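PDB 1V2A: glutathione transferase gst1-6 from Anopheles dirus, which catalyses the conjugation of glutathione to electrophilic substrates as a homodimeric Delta class transferase active in detoxification of xenobiotics. Local coordinates for the interface of chains A and B. Residues are numbered along the deposited sequence; one frame, centred on the assembly and turned at random. Chains: chain A/B, glutathione transferase gst1-6.

Contact 1: the interface of chains A and B. Residues chain A 94, 98, 102, 134, 138; chain B 47-48, 62.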
loop_
_atom_site.group_PDB
_atom_site.type_symbol
_atom_site.label_atom_id
_atom_site.label_comp_id
_atom_site.label_asym_id
_atom_site.label_seq_id
_atom_site.Cartn_x
_atom_site.Cartn_y
_atom_site.Cartn_z
ATOM N N GLN A 94 8.568 1.951 2.635
ATOM C CA GLN A 94 7.981 1.387 3.831
ATOM C C GLN A 94 6.930 2.346 4.365
ATOM O O GLN A 94 5.836 1.917 4.718
ATOM C CB GLN A 94 9.054 1.130 4.901
ATOM C CG GLN A 94 8.542 0.448 6.175
ATOM C CD GLN A 94 8.252 1.426 7.300
ATOM O OE1 GLN A 94 7.149 1.464 7.838
ATOM N NE2 GLN A 94 9.247 2.216 7.665
ATOM N N PHE A 98 2.988 1.967 4.591
ATOM C CA PHE A 98 2.564 2.111 5.980
ATOM C C PHE A 98 1.350 3.036 5.948
ATOM O O PHE A 98 0.365 2.837 6.650
ATOM C CB PHE A 98 3.674 2.779 6.792
ATOM C CG PHE A 98 3.210 3.369 8.094
ATOM C CD1 PHE A 98 2.941 2.555 9.188
ATOM C CD2 PHE A 98 3.029 4.744 8.220
ATOM C CE1 PHE A 98 2.503 3.102 10.404
ATOM C CE2 PHE A 98 2.592 5.304 9.431
ATOM C CZ PHE A 98 2.325 4.479 10.525
ATOM N N THR A 102 -1.736 0.868 6.916
ATOM C CA THR A 102 -1.835 0.940 8.364
ATOM C C THR A 102 -2.450 2.251 8.857
ATOM O O THR A 102 -3.612 2.289 9.289
ATOM C CB THR A 102 -0.449 0.773 9.020
ATOM O OG1 THR A 102 0.178 -0.422 8.532
ATOM C CG2 THR A 102 -0.582 0.675 10.523
ATOM N N LEU A 134 3.483 4.834 16.054
ATOM C CA LEU A 134 4.525 4.509 15.093
ATOM C C LEU A 134 5.004 5.773 14.379
ATOM O O LEU A 134 6.205 6.035 14.297
ATOM C CB LEU A 134 3.994 3.492 14.079
ATOM C CG LEU A 134 3.801 2.079 14.632
ATOM C CD1 LEU A 134 3.053 1.223 13.640
ATOM C CD2 LEU A 134 5.163 1.477 14.952
ATOM N N PHE A 138 8.689 7.658 14.003
ATOM C CA PHE A 138 9.316 7.979 12.723
ATOM C C PHE A 138 9.801 9.428 12.708
ATOM O O PHE A 138 10.910 9.720 12.263
ATOM C CB PHE A 138 8.319 7.807 11.573
ATOM C CG PHE A 138 7.821 6.403 11.387
ATOM C CD1 PHE A 138 6.690 6.160 10.606
ATOM C CD2 PHE A 138 8.476 5.319 11.971
ATOM C CE1 PHE A 138 6.208 4.866 10.425
ATOM C CE2 PHE A 138 7.998 4.016 11.792
ATOM C CZ PHE A 138 6.869 3.791 11.016
ATOM N N PRO B 47 10.071 -1.463 14.881
ATOM C CA PRO B 47 9.138 -0.952 15.884
ATOM C C PRO B 47 7.690 -1.360 15.669
ATOM O O PRO B 47 6.869 -1.238 16.577
ATOM C CB PRO B 47 9.337 0.556 15.797
ATOM C CG PRO B 47 9.714 0.753 14.353
ATOM C CD PRO B 47 10.703 -0.357 14.145
ATOM N N GLN B 48 7.373 -1.834 14.468
ATOM C CA GLN B 48 6.010 -2.258 14.164
ATOM C C GLN B 48 5.880 -3.745 14.447
ATOM O O GLN B 48 4.781 -4.265 14.610
ATOM C CB GLN B 48 5.664 -1.968 12.694
ATOM C CG GLN B 48 4.201 -2.225 12.344
ATOM C CD GLN B 48 3.753 -1.526 11.067
ATOM O OE1 GLN B 48 2.553 -1.426 10.790
ATOM N NE2 GLN B 48 4.712 -1.038 10.284
ATOM N N TRP B 62 10.967 -3.317 6.288
ATOM C CA TRP B 62 9.754 -4.106 6.451
ATOM C C TRP B 62 8.662 -3.670 5.494
ATOM O O TRP B 62 8.763 -2.624 4.862
ATOM C CB TRP B 62 9.285 -4.141 7.918
ATOM C CG TRP B 62 8.631 -2.925 8.473
ATOM C CD1 TRP B 62 7.295 -2.657 8.503
ATOM C CD2 TRP B 62 9.273 -1.842 9.153
ATOM N NE1 TRP B 62 7.064 -1.477 9.172
ATOM C CE2 TRP B 62 8.263 -0.958 9.585
ATOM C CE3 TRP B 62 10.608 -1.541 9.455
ATOM C CZ2 TRP B 62 8.542 0.217 10.283
ATOM C CZ3 TRP B 62 10.887 -0.373 10.152
ATOM C CH2 TRP B 62 9.858 0.488 10.562
HETATM O O HOH W 1 4.553 -0.275 7.473
#
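A:Gln94, with helical backbone torsions on helix 86-116, faces B:Trp62, whose backbone is extended at the end of strand 59-62, while B:Pro47 and B:Gln48 come in on a loop beside it. The side chain of A:Gln94 lies over one face of the indole. CG of A:Gln94 stands 3.7 Å from the centroid of the five-membered ring of B:Trp62, and the amide carbon CD 3.6 Å from that of the six-membered ring. Amide and indole planes differ by 27°, a tilted stack. CG sits anti to the backbone N (chi1 -176°) and the chain bends at chi2, which lays the amide along the indole. The carbonyl OE1 of A:Gln94 bonds to water 1 at 3.1 Å. The amide NE2 of B:Gln48 bonds to water 1 at 2.9 Å, so the water links two glutamine amides from opposite subunits; indole NE1 of B:Trp62 makes a weak contact to it.

B:Gln48 runs out extended from CB, a shape that carries its amide toward helix 86-116 of chain A, beside A:Leu134 of helix 124-141. There its OE1 takes a weak hydrogen bond from the hydroxyl OG1 of A:Thr102, 3.4 Å away. A:Leu134 crosses this chain at about a right angle: its CD1 touches CD of B:Gln48 at 3.8 Å, and its other methyl, CD2, rests 3.6 Å from the carbonyl O of B:Pro47. The ring of A:Phe138 approaches the indole from the opposite direction, CZ to CZ2 of B:Trp62 at 4.0 Å. Within chain A its CE1 covers the centre of the A:Phe98 ring.

The site joins helices 86-116 and 124-141 of one subunit to the N-terminal domain of the other. B:Gln48 and B:Trp62 are directly followed in sequence by the glutathione-pocket residues B:His49 and B:Glu63, so this contact may brace the active site.

Contact 2: the interface of chains A and B. Residues chain A 96-97, 100-101; chain B 96-97, 100-101.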
loop_
_atom_site.group_PDB
_atom_site.type_symbol
_atom_site.label_atom_id
_atom_site.label_comp_id
_atom_site.label_asym_id
_atom_site.label_seq_id
_atom_site.Cartn_x
_atom_site.Cartn_y
_atom_site.Cartn_z
ATOM N N LEU A 96 5.285 4.638 2.690
ATOM C CA LEU A 96 4.168 4.766 1.765
ATOM C C LEU A 96 3.189 3.625 1.960
ATOM O O LEU A 96 1.977 3.841 1.984
ATOM C CB LEU A 96 4.648 4.782 0.309
ATOM C CG LEU A 96 5.418 6.001 -0.194
ATOM C CD1 LEU A 96 5.769 5.790 -1.660
ATOM C CD2 LEU A 96 4.580 7.267 -0.007
ATOM N N PHE A 97 3.709 2.406 2.085
ATOM C CA PHE A 97 2.849 1.251 2.289
ATOM C C PHE A 97 2.318 1.230 3.716
ATOM O O PHE A 97 1.314 0.582 4.008
ATOM C CB PHE A 97 3.586 -0.043 1.940
ATOM C CG PHE A 97 3.723 -0.264 0.458
ATOM C CD1 PHE A 97 4.858 0.159 -0.222
ATOM C CD2 PHE A 97 2.680 -0.834 -0.266
ATOM C CE1 PHE A 97 4.949 0.019 -1.594
ATOM C CE2 PHE A 97 2.760 -0.978 -1.640
ATOM C CZ PHE A 97 3.896 -0.551 -2.310
ATOM N N ILE A 100 -0.880 3.681 3.384
ATOM C CA ILE A 100 -2.097 3.081 2.848
ATOM C C ILE A 100 -2.595 1.849 3.586
ATOM O O ILE A 100 -3.807 1.654 3.701
ATOM C CB ILE A 100 -1.932 2.695 1.350
ATOM C CG1 ILE A 100 -3.283 2.264 0.762
ATOM C CG2 ILE A 100 -0.921 1.566 1.212
ATOM C CD1 ILE A 100 -3.199 1.723 -0.682
ATOM N N GLY A 101 -1.673 1.027 4.085
ATOM C CA GLY A 101 -2.069 -0.199 4.760
ATOM C C GLY A 101 -2.221 -0.180 6.274
ATOM O O GLY A 101 -2.777 -1.113 6.863
ATOM N N LEU B 96 0.516 -2.862 -7.255
ATOM C CA LEU B 96 1.022 -3.202 -5.932
ATOM C C LEU B 96 0.142 -2.556 -4.858
ATOM O O LEU B 96 -0.124 -3.161 -3.826
ATOM C CB LEU B 96 2.478 -2.736 -5.756
ATOM C CG LEU B 96 3.602 -3.455 -6.514
ATOM C CD1 LEU B 96 4.921 -2.723 -6.289
ATOM C CD2 LEU B 96 3.723 -4.897 -6.050
ATOM N N PHE B 97 -0.299 -1.324 -5.093
ATOM C CA PHE B 97 -1.153 -0.649 -4.127
ATOM C C PHE B 97 -2.558 -1.215 -4.185
ATOM O O PHE B 97 -3.341 -1.087 -3.243
ATOM C CB PHE B 97 -1.138 0.869 -4.345
ATOM C CG PHE B 97 0.111 1.526 -3.817
ATOM C CD1 PHE B 97 1.209 1.734 -4.642
ATOM C CD2 PHE B 97 0.212 1.870 -2.474
ATOM C CE1 PHE B 97 2.399 2.276 -4.140
ATOM C CE2 PHE B 97 1.393 2.407 -1.956
ATOM C CZ PHE B 97 2.491 2.612 -2.793
ATOM N N ILE B 100 -2.102 -4.490 -1.708
ATOM C CA ILE B 100 -2.149 -4.220 -0.290
ATOM C C ILE B 100 -3.435 -3.553 0.166
ATOM O O ILE B 100 -3.972 -3.910 1.220
ATOM C CB ILE B 100 -0.942 -3.357 0.162
ATOM C CG1 ILE B 100 -0.893 -3.324 1.688
ATOM C CG2 ILE B 100 -1.050 -1.940 -0.388
ATOM C CD1 ILE B 100 0.255 -2.519 2.263
ATOM N N GLY B 101 -3.934 -2.597 -0.622
ATOM C CA GLY B 101 -5.137 -1.882 -0.243
ATOM C C GLY B 101 -6.473 -2.293 -0.838
ATOM O O GLY B 101 -7.508 -1.762 -0.442
#
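A:Phe97 and B:Phe97 stack on each other at the two-fold axis, an aromatic pair that probably corresponds to the clasp of Delta class glutathione transferase dimers. They come from helix 86-116 in chain A and helix 86-115 in chain B. Starting at the root of A:Phe97, CB lies 4.2 Å from the methyl CD1 of B:Ile100. CG stands anti to the carbonyl carbon (chi1 -75°), which sends the ring across to the partner helix. Along one side of the ring, CD2 of A:Phe97 meets the same methyl CD1 of B:Ile100 at 3.9 Å. Next, CE2 of A:Phe97 comes upon its own counterpart, CE2 of B:Phe97, at 3.7 Å. At the tip, CZ of A:Phe97 lies 3.5 Å from CZ of B:Phe97. On the other side, CE1 of A:Phe97 is 3.8 Å from CZ of B:Phe97.

The two rings are nearly parallel, their planes 7° apart and their centroids separated by 4.3 Å. One face of each is covered by the other ring, offset toward the rim, while the side chains cross at about a right angle. B:Ile100 CG2 sits at the edge of the A:Phe97 ring, in its plane, and A:Ile100 CG2 does the same for B:Phe97.

The isoleucines slide past each other in opposite directions, CG2 of A:Ile100 touching CG2 of B:Ile100 at 3.9 Å. In both, CG1 is anti to the backbone N, and the delta methyl extends to the partner backbone: CD1 of B:Ile100 reaches within 3.7 Å of the carbonyl O of A:Phe97. The CA of A:Gly101 faces CD1 of B:Ile100, and that of B:Gly101 faces CD1 of A:Ile100; the lack of a side chain there probably lets the helices approach.

Contact 1 and contact 2 have C-alpha centres about 12 Å apart and share helix 86-116 of chain A. Residues supplied by that helix alternate along its length: positions 94, 98 and 102 serve contact 1, and positions 96, 97, 100 and 101 turn to contact 2. Contact 2 lies on the two-fold axis and pairs equivalent residues, whereas contact 1 lies off it and recurs with the chains exchanged. One helix thus meets both the partner's matching helix and its N-terminal domain. The arrangement suggests that the apolar centre and the two flanking contacts together fix how the subunits are oriented in the homodimer.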